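Local coordinates for protein sialidase B (Streptococcus pneumoniae serotype 4, PDB 4XJW) that cleaves terminal alpha-2,3-, alpha-2,6- and alpha-2,8-linked sialic acid from oligosaccharides, glycoproteins and glycolipids as a family 33 glycosidase, at residues S298-L303 with T425-G430; L304-P309 with N419-T424; A469-G474 with N499-A504. The protein carries 1 engineered substitution. All blocks are in the same frame, centred on the assembly; numbering follows the deposited sequence.

Contact 1: residues S298-L303 with T425-G430; sequences SGKTIL and TSQNRG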
# COMPACT_ATOMS: atom_id res chain seq x y z
N SER A 298 21.16 15.45 15.79
CA SER A 298 21.63 15.97 14.51
C SER A 298 20.56 16.81 13.83
O SER A 298 20.87 17.65 12.99
CB SER A 298 22.05 14.83 13.57
OG SER A 298 20.94 14.00 13.24
N GLY A 299 19.30 16.57 14.18
CA GLY A 299 18.18 17.18 13.46
C GLY A 299 17.81 16.44 12.19
O GLY A 299 16.87 16.84 11.51
N LYS A 300 18.55 15.37 11.86
CA LYS A 300 18.32 14.61 10.64
C LYS A 300 17.06 13.74 10.74
O LYS A 300 16.65 13.32 11.82
CB LYS A 300 19.52 13.72 10.30
CG LYS A 300 20.80 14.46 9.94
CD LYS A 300 21.90 13.49 9.55
CE LYS A 300 23.21 14.21 9.25
NZ LYS A 300 24.33 13.26 8.98
N THR A 301 16.44 13.51 9.60
CA THR A 301 15.39 12.50 9.52
C THR A 301 16.08 11.24 9.06
O THR A 301 16.93 11.28 8.16
CB THR A 301 14.30 12.91 8.51
OG1 THR A 301 13.78 14.19 8.86
CG2 THR A 301 13.17 11.90 8.50
N ILE A 302 15.72 10.12 9.67
CA ILE A 302 16.35 8.85 9.37
C ILE A 302 15.32 7.84 8.86
O ILE A 302 14.28 7.64 9.49
CB ILE A 302 17.09 8.31 10.59
CG1 ILE A 302 18.20 9.29 10.99
CG2 ILE A 302 17.63 6.91 10.33
CD1 ILE A 302 18.92 8.91 12.26
N LEU A 303 15.60 7.22 7.72
CA LEU A 303 14.69 6.22 7.16
C LEU A 303 15.41 4.89 6.99
O LEU A 303 16.51 4.83 6.44
CB LEU A 303 14.11 6.73 5.82
CG LEU A 303 13.12 5.85 5.04
CD1 LEU A 303 12.18 6.70 4.20
CD2 LEU A 303 13.84 4.88 4.12
N THR A 425 19.56 9.05 5.37
CA THR A 425 19.25 10.23 6.17
C THR A 425 18.91 11.39 5.26
O THR A 425 19.30 11.42 4.09
CB THR A 425 20.41 10.66 7.08
OG1 THR A 425 21.49 11.15 6.28
CG2 THR A 425 20.90 9.50 7.95
N SER A 426 18.19 12.36 5.81
CA SER A 426 17.92 13.59 5.09
C SER A 426 18.26 14.75 6.01
O SER A 426 17.89 14.75 7.18
CB SER A 426 16.45 13.69 4.69
OG SER A 426 16.20 14.99 4.16
N GLN A 427 18.95 15.74 5.45
CA GLN A 427 19.32 16.92 6.20
C GLN A 427 18.36 18.07 5.92
O GLN A 427 18.51 19.16 6.47
CB GLN A 427 20.76 17.33 5.86
CG GLN A 427 21.81 16.42 6.47
CD GLN A 427 22.92 16.05 5.50
OE1 GLN A 427 23.00 16.61 4.40
NE2 GLN A 427 23.76 15.10 5.89
N ASN A 428 17.37 17.82 5.06
CA ASN A 428 16.41 18.87 4.70
C ASN A 428 14.96 18.41 4.82
O ASN A 428 14.10 18.77 4.01
CB ASN A 428 16.71 19.39 3.29
CG ASN A 428 16.87 18.28 2.28
OD1 ASN A 428 16.34 17.19 2.48
ND2 ASN A 428 17.62 18.54 1.21
N ARG A 429 14.72 17.58 5.84
CA ARG A 429 13.38 17.12 6.19
C ARG A 429 12.64 16.48 5.01
O ARG A 429 11.45 16.74 4.80
CB ARG A 429 12.55 18.25 6.80
CG ARG A 429 13.23 18.90 8.00
CD ARG A 429 12.36 20.01 8.59
NE ARG A 429 12.96 20.59 9.78
CZ ARG A 429 13.75 21.66 9.75
NH1 ARG A 429 14.02 22.26 8.60
NH2 ARG A 429 14.27 22.13 10.88
N GLY A 430 13.35 15.67 4.24
CA GLY A 430 12.72 14.90 3.19
C GLY A 430 12.72 15.54 1.81
O GLY A 430 12.06 15.04 0.90
O HOH W 1 23.88 11.14 7.32

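Contact 2: residues L304-P309 with N419-T424; sequences LADVMP and NYIAMT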
# COMPACT_ATOMS: atom_id res chain seq x y z
N LEU A 304 14.78 3.83 7.47
CA LEU A 304 15.31 2.49 7.28
C LEU A 304 14.40 1.70 6.33
O LEU A 304 13.21 1.99 6.23
CB LEU A 304 15.46 1.75 8.62
CG LEU A 304 16.77 1.93 9.39
CD1 LEU A 304 17.05 3.39 9.71
CD2 LEU A 304 16.74 1.10 10.67
N ALA A 305 14.96 0.71 5.64
CA ALA A 305 14.17 -0.23 4.83
C ALA A 305 14.90 -1.55 4.68
O ALA A 305 16.12 -1.60 4.83
CB ALA A 305 13.85 0.36 3.44
N ASP A 306 14.18 -2.62 4.38
CA ASP A 306 14.86 -3.86 4.02
C ASP A 306 15.43 -3.70 2.62
O ASP A 306 14.83 -3.03 1.77
CB ASP A 306 13.91 -5.05 3.97
CG ASP A 306 13.16 -5.30 5.27
OD1 ASP A 306 13.65 -4.96 6.36
OD2 ASP A 306 12.05 -5.88 5.17
N VAL A 307 16.58 -4.34 2.36
CA VAL A 307 17.15 -4.37 1.01
C VAL A 307 17.23 -5.81 0.54
O VAL A 307 17.72 -6.68 1.26
CB VAL A 307 18.56 -3.77 0.97
CG1 VAL A 307 19.00 -3.59 -0.48
CG2 VAL A 307 18.58 -2.46 1.69
N MET A 308 16.75 -6.04 -0.68
CA MET A 308 16.77 -7.36 -1.31
C MET A 308 17.64 -7.36 -2.56
O MET A 308 17.41 -6.57 -3.48
CB MET A 308 15.35 -7.76 -1.70
CG MET A 308 14.38 -7.85 -0.54
SD MET A 308 14.75 -9.26 0.53
CE MET A 308 13.51 -9.02 1.81
N PRO A 309 18.63 -8.26 -2.62
CA PRO A 309 19.40 -8.45 -3.85
C PRO A 309 18.51 -8.96 -4.98
O PRO A 309 17.38 -9.40 -4.76
CB PRO A 309 20.41 -9.53 -3.46
CG PRO A 309 20.52 -9.43 -1.96
CD PRO A 309 19.12 -9.12 -1.53
N ASN A 419 18.48 -11.16 2.92
CA ASN A 419 17.92 -9.83 3.18
C ASN A 419 18.79 -9.00 4.11
O ASN A 419 19.43 -9.53 5.03
CB ASN A 419 16.51 -9.95 3.77
CG ASN A 419 16.49 -10.78 5.02
OD1 ASN A 419 16.71 -12.00 4.97
ND2 ASN A 419 16.25 -10.14 6.17
N TYR A 420 18.81 -7.69 3.86
CA TYR A 420 19.60 -6.75 4.65
C TYR A 420 18.72 -5.60 5.14
O TYR A 420 17.58 -5.46 4.69
CB TYR A 420 20.74 -6.15 3.82
CG TYR A 420 21.67 -7.17 3.18
CD1 TYR A 420 21.30 -7.84 2.02
CD2 TYR A 420 22.91 -7.45 3.74
CE1 TYR A 420 22.15 -8.77 1.44
CE2 TYR A 420 23.76 -8.37 3.17
CZ TYR A 420 23.37 -9.03 2.02
OH TYR A 420 24.22 -9.95 1.45
N ILE A 421 19.24 -4.80 6.06
CA ILE A 421 18.60 -3.54 6.44
C ILE A 421 19.54 -2.41 6.07
O ILE A 421 20.73 -2.49 6.33
CB ILE A 421 18.29 -3.46 7.95
CG1 ILE A 421 17.31 -4.56 8.35
CG2 ILE A 421 17.69 -2.10 8.32
CD1 ILE A 421 16.95 -4.56 9.84
N ALA A 422 19.00 -1.37 5.43
CA ALA A 422 19.81 -0.19 5.13
C ALA A 422 19.18 1.03 5.74
O ALA A 422 17.99 1.02 6.06
CB ALA A 422 19.95 -0.01 3.65
N MET A 423 19.98 2.09 5.86
CA MET A 423 19.49 3.36 6.39
C MET A 423 19.89 4.49 5.45
O MET A 423 20.93 4.42 4.79
CB MET A 423 20.06 3.61 7.79
CG MET A 423 21.52 3.95 7.83
SD MET A 423 22.02 4.54 9.46
CE MET A 423 20.58 5.36 10.04
N THR A 424 19.04 5.51 5.35
CA THR A 424 19.40 6.74 4.69
C THR A 424 18.99 7.88 5.61
O THR A 424 18.20 7.67 6.54
CB THR A 424 18.76 6.89 3.28
OG1 THR A 424 19.20 8.13 2.70
CG2 THR A 424 17.23 6.89 3.36

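Contact 3: residues A469-G474 with N499-A504; sequences ATYTSG and NATAEA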
# COMPACT_ATOMS: atom_id res chain seq x y z
N ALA A 469 12.05 -0.94 15.69
CA ALA A 469 11.63 -2.33 15.88
C ALA A 469 11.87 -3.15 14.63
O ALA A 469 11.61 -2.70 13.50
CB ALA A 469 10.18 -2.40 16.29
N THR A 470 12.37 -4.38 14.83
CA THR A 470 12.45 -5.37 13.76
C THR A 470 12.00 -6.69 14.35
O THR A 470 11.89 -6.81 15.58
CB THR A 470 13.89 -5.52 13.21
OG1 THR A 470 14.68 -6.27 14.14
CG2 THR A 470 14.55 -4.15 12.97
N TYR A 471 11.73 -7.68 13.51
CA TYR A 471 11.37 -9.01 14.00
C TYR A 471 12.15 -10.08 13.26
O TYR A 471 12.68 -9.85 12.17
CB TYR A 471 9.87 -9.26 13.87
CG TYR A 471 9.37 -9.23 12.45
CD1 TYR A 471 9.31 -10.40 11.68
CD2 TYR A 471 8.92 -8.05 11.87
CE1 TYR A 471 8.85 -10.37 10.38
CE2 TYR A 471 8.46 -8.02 10.58
CZ TYR A 471 8.42 -9.18 9.83
OH TYR A 471 7.96 -9.12 8.53
N THR A 472 12.24 -11.24 13.89
CA THR A 472 12.81 -12.41 13.24
C THR A 472 12.18 -13.62 13.91
O THR A 472 11.30 -13.47 14.76
CB THR A 472 14.35 -12.46 13.35
OG1 THR A 472 14.85 -13.54 12.55
CG2 THR A 472 14.78 -12.66 14.77
N SER A 473 12.59 -14.82 13.51
CA SER A 473 12.02 -16.01 14.12
C SER A 473 12.29 -16.03 15.62
O SER A 473 13.43 -15.98 16.05
CB SER A 473 12.58 -17.26 13.45
OG SER A 473 12.17 -18.42 14.16
N GLY A 474 11.22 -16.05 16.41
CA GLY A 474 11.35 -16.19 17.85
C GLY A 474 11.56 -14.94 18.69
O GLY A 474 11.58 -15.03 19.92
N ASN A 499 8.54 -18.03 13.64
CA ASN A 499 8.34 -17.58 12.27
C ASN A 499 7.19 -16.59 12.02
O ASN A 499 6.77 -16.41 10.88
CB ASN A 499 8.20 -18.78 11.33
CG ASN A 499 9.38 -18.92 10.40
OD1 ASN A 499 9.61 -18.08 9.54
ND2 ASN A 499 10.14 -20.00 10.57
N ALA A 500 6.69 -15.95 13.07
CA ALA A 500 5.60 -15.00 12.91
C ALA A 500 6.05 -13.74 12.17
O ALA A 500 7.21 -13.35 12.25
CB ALA A 500 5.02 -14.64 14.27
N THR A 501 5.13 -13.13 11.44
CA THR A 501 5.35 -11.78 10.91
C THR A 501 4.98 -10.80 12.02
O THR A 501 3.89 -10.24 12.03
CB THR A 501 4.49 -11.56 9.65
OG1 THR A 501 4.73 -12.62 8.72
CG2 THR A 501 4.83 -10.25 8.97
N ALA A 502 5.91 -10.61 12.97
CA ALA A 502 5.63 -9.87 14.20
C ALA A 502 5.90 -8.39 14.05
O ALA A 502 6.77 -7.83 14.73
CB ALA A 502 6.43 -10.44 15.35
N GLU A 503 5.14 -7.76 13.16
CA GLU A 503 5.27 -6.33 12.91
C GLU A 503 4.86 -5.55 14.15
O GLU A 503 3.73 -5.70 14.64
CB GLU A 503 4.42 -5.94 11.71
CG GLU A 503 5.00 -6.43 10.38
CD GLU A 503 3.95 -6.63 9.30
OE1 GLU A 503 4.36 -6.74 8.12
OE2 GLU A 503 2.74 -6.70 9.62
N ALA A 504 5.75 -4.68 14.63
CA ALA A 504 5.60 -4.06 15.94
C ALA A 504 5.73 -2.55 15.81
O ALA A 504 6.55 -2.07 15.03
CB ALA A 504 6.67 -4.57 16.87
O HOH W 2 7.08 -6.80 7.63
O HOH W 3 7.37 -11.73 7.10
O HOH W 4 8.33 -12.95 14.65
O HOH W 5 8.50 -15.61 15.54

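Contact 1: residues S298-L303 with T425-G430
Thr301 and Ser426 form an antiparallel hydrogen-bonded pair, and Ile302 with Thr425 the non-hydrogen-bonded pair next to it, where strand 301-308 begins and strand 420-426 ends. Segment 425-430 lies within BNR 2, an Asp-box repeat of the sialidase beta-propeller, and forms part of the turn that leaves strand 420-426. Thr301 N donates a hydrogen bond to Ser426 O at 3.1 Å, and Ser426 N returns one to Thr301 O at 2.9 Å. On the face holding Ile302 and Thr425 the two side chains run side by side, Ile302 CG1 meeting Thr425 CG2 at 4.1 Å. Thr425 CG2 stands anti to its own carbonyl carbon (OG1 chi1 68°), which sets the methyl toward Ile302 and OG1 toward the lysine chain. Lys300, fully extended beyond CG, crosses Thr425 obliquely through CD and lies alongside Gln427, with CE 3.5 Å from Gln427 NE2. The Gln427 chain bends at chi2 and follows the methylenes of the lysine. A water bridges the two polar tips, accepting from Lys300 NZ at 2.7 Å and lying 2.6 Å from Thr425 OG1. On the other face, shared by Thr301 and Ser426, Thr301 OG1 comes up to Arg429 CA. The turn itself is organised by Ser426, whose OG is anti to the backbone N (chi1 172°) and also bonds Ser432 O farther along the repeat. Accepting from the N-H two residues on, it makes an ST turn, and a second N-H reaches the same oxygen: Asn428 N lies 3.2 Å and Gly430 N 2.9 Å from Ser426 OG.

Contact 2: residues L304-P309 with N419-T424
Leu304 to Val307 pair residue by residue with Met423 to Tyr420 in two antiparallel strands, whose short axes come within 4.4 Å and make an angle of 135°, a marked twist. Four backbone bonds close the pairs Ala305-Ala422 and Val307-Tyr420; Val307 N to Tyr420 O is the shortest of them, at 2.8 Å. On the face of Val307 and Ala422 packing is tight, with Val307 CG2 only 3.4 Å from Ala422 CB; the valine's CG2 lies anti to its carbonyl carbon, on the side of the alanine methyl. Farther along that face the Tyr420 ring turns its edge to Val307 O, in plane, and Tyr420 CE1 meets Pro309 CG at 3.8 Å, the two side chains crossing at about a right angle; Tyr420 OH bonds Thr416 O. The opposite face carries Leu304, Met423, Asp306 and Ile421. Leu304 CD1 lies 3.6 Å from Met423 CB, the two chains side by side, while CD2 reaches Ile421 CG2. Asp306 crosses Ile421, and OD1 accepts from Leu452 N on strand 451-459. At the far end Met308 bends at chi2 and brings CE to 3.7 Å from Asn419 CB, the Asn419 amide being held by Asn448 and Gly449. The side chain of Met308 comes within about 8 Å of that of Asp232, the probable proton acceptor, and that of Asp306 within about 8 Å of that of Glu503, predicted to be catalytic. Twisted antiparallel neighbours of this kind are typical of a propeller blade.

Contact 3: residues A469-G474 with N499-A504
Tyr471 leaves strand 466-472 toward the loop 499-504, its CB 3.5 Å from Ala502 O and 3.9 Å from Ala502 CB. CG sits between the backbone N and the carbonyl carbon (chi1 62°), which lays one ring face against the loop backbone: Ala502 N is 3.6 Å above the ring plane near the rim, with Thr501 C beyond it. CD1 nears Ala500 O on one flank; on the other, CE2 meets Glu503 CG at 3.8 Å. At the tip, OH touches Thr501 CG2 at 3.4 Å and has two waters near the ring plane. One bridges to Glu503 OE1, to which it donates; the other links OH to Thr501 OG1. Two more waters span the backbones, from Thr472 O to Ala500 O and from Gly474 N to Ala500 N. Glu503, predicted to be catalytic, also bonds OH of Tyr615, the probable nucleophile, and forms a salt bridge with Arg519, which probably binds substrate. With no direct hydrogen bond across the segments, the contact rests on the tyrosine ring, a small Ala469-Ala504 contact and bridging water. Through CE2 on Glu503 CG and the water on OE1, Tyr471 probably helps to position the carboxylate as a second-shell residue.

In the fold
Contacts 1 and 2 are successive parts of one strand pair, 301-308 with 420-426, contact 2 nested inside the chain loop that contact 1 closes; Ile302 CG2 meets Met423 CE at their junction. Contact 1 is partly exposed, with a lysine, a glutamine and water at its edge, whereas contact 2 is wholly buried and combines four backbone hydrogen bonds with mainly apolar side-chain packing. Contact 3, also buried, joins strand 466-472 of the same sheet to a loop, and water takes the place of direct cross-bonds. It touches contact 2 through Ile421 and Thr470. Contact 3 holds Glu503, predicted to be catalytic, and contact 2 ends near the probable proton acceptor Asp232, while contact 1 lies away from the active site.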